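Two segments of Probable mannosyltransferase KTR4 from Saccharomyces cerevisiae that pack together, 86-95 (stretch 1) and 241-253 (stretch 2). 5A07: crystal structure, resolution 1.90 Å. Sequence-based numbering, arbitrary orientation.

Stretch 1, residues 86-95: EPKVDNLVRS
Stretch 2 (241-253) INYDVFQFMNKND

Stretch 1, with no regular helix or strand, crosses stretch 2 without a single direction: the CA atoms of Glu-86 and Ile-241 lie 8.0 Å apart, those of Asn-91 and Lys-251 7.3 Å, those of Arg-94 and Tyr-243 4.8 Å. Stretch 2 enters as loop and becomes helical over 245-251. At the N-cap, Asp-244 (chi1 t) accepts from Gln-247 N through OD1 (2.9 Å), while its own N, free of the helix, donates to Val-93 O (2.9 Å). Water 3 joins the same two residues, accepting from Val-93 N (2.9 Å) and donating to Asp-244 O (2.8 Å).

Asn-252, first past the helix (chi1 m), pairs its amide with that of Asn-91 (chi1 p): Asn-252 ND2 donates to Asn-91 OD1 (3.1 Å) and Asn-91 ND2 to Asn-252 OD1 (3.2 Å). An amide suits this exchange, carrying both donor and acceptor; Asn-252 ND2 also reaches Phe-248 O (3.0 Å).

Arg-94 (m, m, t) forms a two-pronged salt bridge with Glu-86, NH1 to OE2 2.7 Å and NH2 to OE1 2.8 Å; NH1 also donates to Asn-242 O (3.0 Å). Water 1 links Glu-86 OE2 to Asn-242 N.

The contact buries 618 Å². Buried Pro-87 reaches both rings, CD to Tyr-243 CE1 (chi1 p) 3.4 Å and CB to Phe-248 CE1 (chi1 t) 3.6 Å; Leu-92 CD2 (m, t) lies 3.9 Å from Phe-248 CD1, and Val-93 CG2 (t) 3.9 Å from Gln-247 CB. These carbons need no partner; Tyr-243 OH is hydrogen-bonded elsewhere in the structure.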

# COMPACT_ATOMS: atom_id res chain seq x y z
N GLU B 86 -12.43 -13.97 10.83
CA GLU B 86 -11.00 -14.13 10.76
C GLU B 86 -10.63 -14.99 9.58
O GLU B 86 -11.47 -15.68 9.08
CB GLU B 86 -10.48 -14.95 11.94
CG GLU B 86 -10.95 -14.59 13.26
CD GLU B 86 -10.16 -15.34 14.29
OE1 GLU B 86 -10.29 -16.57 14.39
OE2 GLU B 86 -9.39 -14.69 14.98
N PRO B 87 -9.34 -15.02 9.19
CA PRO B 87 -8.97 -15.85 8.04
C PRO B 87 -9.31 -17.29 8.34
O PRO B 87 -9.10 -17.75 9.48
CB PRO B 87 -7.49 -15.65 7.94
CG PRO B 87 -7.27 -14.29 8.50
CD PRO B 87 -8.22 -14.20 9.62
N LYS B 88 -9.81 -17.99 7.33
CA LYS B 88 -10.23 -19.40 7.48
C LYS B 88 -9.07 -20.31 7.17
O LYS B 88 -8.99 -20.91 6.09
CB LYS B 88 -11.40 -19.65 6.55
CG LYS B 88 -12.59 -18.88 7.06
CD LYS B 88 -13.70 -19.04 6.07
CE LYS B 88 -15.01 -18.99 6.80
NZ LYS B 88 -16.06 -19.38 5.83
N VAL B 89 -8.11 -20.34 8.07
CA VAL B 89 -6.93 -21.14 7.95
C VAL B 89 -6.79 -21.80 9.28
O VAL B 89 -7.30 -21.31 10.28
CB VAL B 89 -5.62 -20.36 7.61
CG1 VAL B 89 -5.73 -19.73 6.25
CG2 VAL B 89 -5.28 -19.29 8.67
N ASP B 90 -6.09 -22.91 9.35
CA ASP B 90 -6.05 -23.64 10.64
C ASP B 90 -4.79 -23.30 11.47
O ASP B 90 -4.57 -23.88 12.53
CB ASP B 90 -6.18 -25.17 10.40
CG ASP B 90 -5.12 -25.70 9.41
OD1 ASP B 90 -4.07 -25.03 9.19
OD2 ASP B 90 -5.34 -26.79 8.85
N ASN B 91 -3.96 -22.39 11.00
CA ASN B 91 -2.67 -22.21 11.61
C ASN B 91 -2.55 -20.88 12.39
O ASN B 91 -1.46 -20.38 12.54
CB ASN B 91 -1.63 -22.35 10.49
CG ASN B 91 -1.84 -21.37 9.30
OD1 ASN B 91 -2.27 -20.23 9.44
ND2 ASN B 91 -1.40 -21.81 8.14
N LEU B 92 -3.66 -20.24 12.76
CA LEU B 92 -3.59 -18.89 13.39
C LEU B 92 -2.87 -18.93 14.73
O LEU B 92 -3.11 -19.84 15.53
CB LEU B 92 -5.00 -18.32 13.57
CG LEU B 92 -5.75 -18.00 12.26
CD1 LEU B 92 -7.06 -17.36 12.57
CD2 LEU B 92 -4.92 -17.11 11.34
N VAL B 93 -2.05 -17.92 15.01
CA VAL B 93 -1.27 -17.88 16.24
C VAL B 93 -1.97 -16.92 17.18
O VAL B 93 -2.16 -15.72 16.88
CB VAL B 93 0.15 -17.42 15.97
CG1 VAL B 93 0.92 -17.14 17.26
CG2 VAL B 93 0.87 -18.43 15.06
N ARG B 94 -2.42 -17.43 18.31
CA ARG B 94 -3.19 -16.64 19.28
C ARG B 94 -2.27 -15.98 20.32
O ARG B 94 -1.13 -16.39 20.50
CB ARG B 94 -4.18 -17.56 20.05
CG ARG B 94 -5.15 -18.33 19.19
CD ARG B 94 -5.95 -17.40 18.31
NE ARG B 94 -6.92 -18.08 17.47
CZ ARG B 94 -7.78 -17.46 16.68
NH1 ARG B 94 -7.75 -16.13 16.59
NH2 ARG B 94 -8.66 -18.14 15.98
N SER B 95 -2.81 -14.99 21.01
CA SER B 95 -2.10 -14.23 22.01
C SER B 95 -1.58 -15.23 23.02
O SER B 95 -2.35 -16.07 23.43
CB SER B 95 -3.10 -13.36 22.74
OG SER B 95 -2.38 -12.52 23.62
N ILE B 241 -8.39 -7.73 16.23
CA ILE B 241 -7.61 -8.71 15.51
C ILE B 241 -6.94 -9.61 16.52
O ILE B 241 -6.04 -9.17 17.25
CB ILE B 241 -6.56 -8.04 14.63
CG1 ILE B 241 -7.26 -7.13 13.64
CG2 ILE B 241 -5.67 -9.11 13.91
CD1 ILE B 241 -8.07 -7.87 12.55
N ASN B 242 -7.39 -10.87 16.56
CA ASN B 242 -7.00 -11.81 17.61
C ASN B 242 -6.03 -12.95 17.16
O ASN B 242 -5.99 -14.02 17.76
CB ASN B 242 -8.27 -12.39 18.22
CG ASN B 242 -8.95 -11.38 19.08
OD1 ASN B 242 -8.33 -10.74 19.90
ND2 ASN B 242 -10.21 -11.23 18.91
N TYR B 243 -5.28 -12.71 16.13
CA TYR B 243 -4.21 -13.57 15.67
C TYR B 243 -3.04 -12.69 15.34
O TYR B 243 -3.21 -11.51 15.02
CB TYR B 243 -4.61 -14.40 14.44
CG TYR B 243 -5.05 -13.59 13.24
CD1 TYR B 243 -6.32 -13.11 13.15
CD2 TYR B 243 -4.14 -13.28 12.23
CE1 TYR B 243 -6.72 -12.35 12.08
CE2 TYR B 243 -4.51 -12.53 11.18
CZ TYR B 243 -5.81 -12.07 11.09
OH TYR B 243 -6.20 -11.32 10.05
N ASP B 244 -1.85 -13.27 15.42
CA ASP B 244 -0.58 -12.59 15.05
C ASP B 244 -0.50 -12.41 13.54
O ASP B 244 -0.46 -13.38 12.79
CB ASP B 244 0.58 -13.41 15.58
CG ASP B 244 1.93 -12.74 15.43
OD1 ASP B 244 2.24 -12.15 14.37
OD2 ASP B 244 2.71 -12.76 16.41
N VAL B 245 -0.54 -11.17 13.10
CA VAL B 245 -0.65 -10.83 11.71
C VAL B 245 0.61 -11.15 10.95
O VAL B 245 0.57 -11.74 9.88
CB VAL B 245 -1.02 -9.33 11.55
CG1 VAL B 245 -0.92 -8.84 10.13
CG2 VAL B 245 -2.44 -9.11 12.02
N PHE B 246 1.75 -10.81 11.52
CA PHE B 246 3.03 -11.21 10.88
C PHE B 246 3.17 -12.72 10.77
O PHE B 246 3.64 -13.23 9.73
CB PHE B 246 4.24 -10.62 11.60
CG PHE B 246 4.28 -9.13 11.67
CD1 PHE B 246 3.98 -8.35 10.60
CD2 PHE B 246 4.76 -8.50 12.80
CE1 PHE B 246 4.12 -6.98 10.65
CE2 PHE B 246 4.86 -7.10 12.85
CZ PHE B 246 4.53 -6.35 11.75
N GLN B 247 2.79 -13.44 11.78
CA GLN B 247 2.88 -14.93 11.71
C GLN B 247 1.88 -15.48 10.69
O GLN B 247 2.18 -16.48 10.07
CB GLN B 247 2.69 -15.62 13.10
CG GLN B 247 3.78 -15.26 14.10
CD GLN B 247 5.15 -15.88 13.81
OE1 GLN B 247 5.51 -16.07 12.68
NE2 GLN B 247 5.91 -16.18 14.86
N PHE B 248 0.69 -14.87 10.55
CA PHE B 248 -0.21 -15.25 9.51
C PHE B 248 0.41 -15.08 8.15
O PHE B 248 0.35 -15.98 7.28
CB PHE B 248 -1.52 -14.47 9.61
CG PHE B 248 -2.36 -14.57 8.40
CD1 PHE B 248 -3.21 -15.63 8.22
CD2 PHE B 248 -2.26 -13.59 7.39
CE1 PHE B 248 -3.96 -15.79 7.06
CE2 PHE B 248 -3.04 -13.70 6.22
CZ PHE B 248 -3.87 -14.82 6.04
N MET B 249 1.10 -13.97 7.95
CA MET B 249 1.76 -13.71 6.65
C MET B 249 2.81 -14.79 6.37
O MET B 249 2.93 -15.32 5.25
CB MET B 249 2.49 -12.36 6.63
CG MET B 249 1.72 -11.09 6.94
SD MET B 249 0.53 -10.79 5.71
CE MET B 249 1.59 -10.01 4.45
N ASN B 250 3.62 -15.04 7.35
CA ASN B 250 4.71 -15.98 7.21
C ASN B 250 4.19 -17.40 6.96
O ASN B 250 4.62 -18.08 6.02
CB ASN B 250 5.57 -15.97 8.47
CG ASN B 250 6.86 -16.69 8.25
OD1 ASN B 250 7.74 -16.20 7.60
ND2 ASN B 250 6.91 -17.90 8.71
N LYS B 251 3.27 -17.85 7.81
CA LYS B 251 2.74 -19.18 7.69
C LYS B 251 1.95 -19.41 6.40
O LYS B 251 1.86 -20.54 5.96
CB LYS B 251 1.89 -19.53 8.91
CG LYS B 251 1.69 -20.99 9.11
CD LYS B 251 2.98 -21.74 9.50
CE LYS B 251 2.86 -23.25 9.25
NZ LYS B 251 1.74 -23.82 10.04
N ASN B 252 1.36 -18.39 5.79
CA ASN B 252 0.58 -18.56 4.57
C ASN B 252 1.25 -17.98 3.31
O ASN B 252 0.60 -17.75 2.31
CB ASN B 252 -0.83 -18.02 4.82
CG ASN B 252 -1.54 -18.80 5.90
OD1 ASN B 252 -2.06 -19.88 5.64
ND2 ASN B 252 -1.45 -18.35 7.17
N ASP B 253 2.55 -17.72 3.41
CA ASP B 253 3.38 -17.23 2.31
C ASP B 253 2.85 -15.98 1.63
O ASP B 253 2.89 -15.85 0.42
CB ASP B 253 3.66 -18.37 1.30
CG ASP B 253 4.52 -19.49 1.94
OD1 ASP B 253 5.42 -19.16 2.74
OD2 ASP B 253 4.25 -20.67 1.68
O HOH W 1 -9.51 -11.89 14.84
O HOH W 2 -11.62 -12.56 16.47
O HOH W 3 -1.37 -15.99 13.02
O HOH W 4 -5.44 -14.08 20.40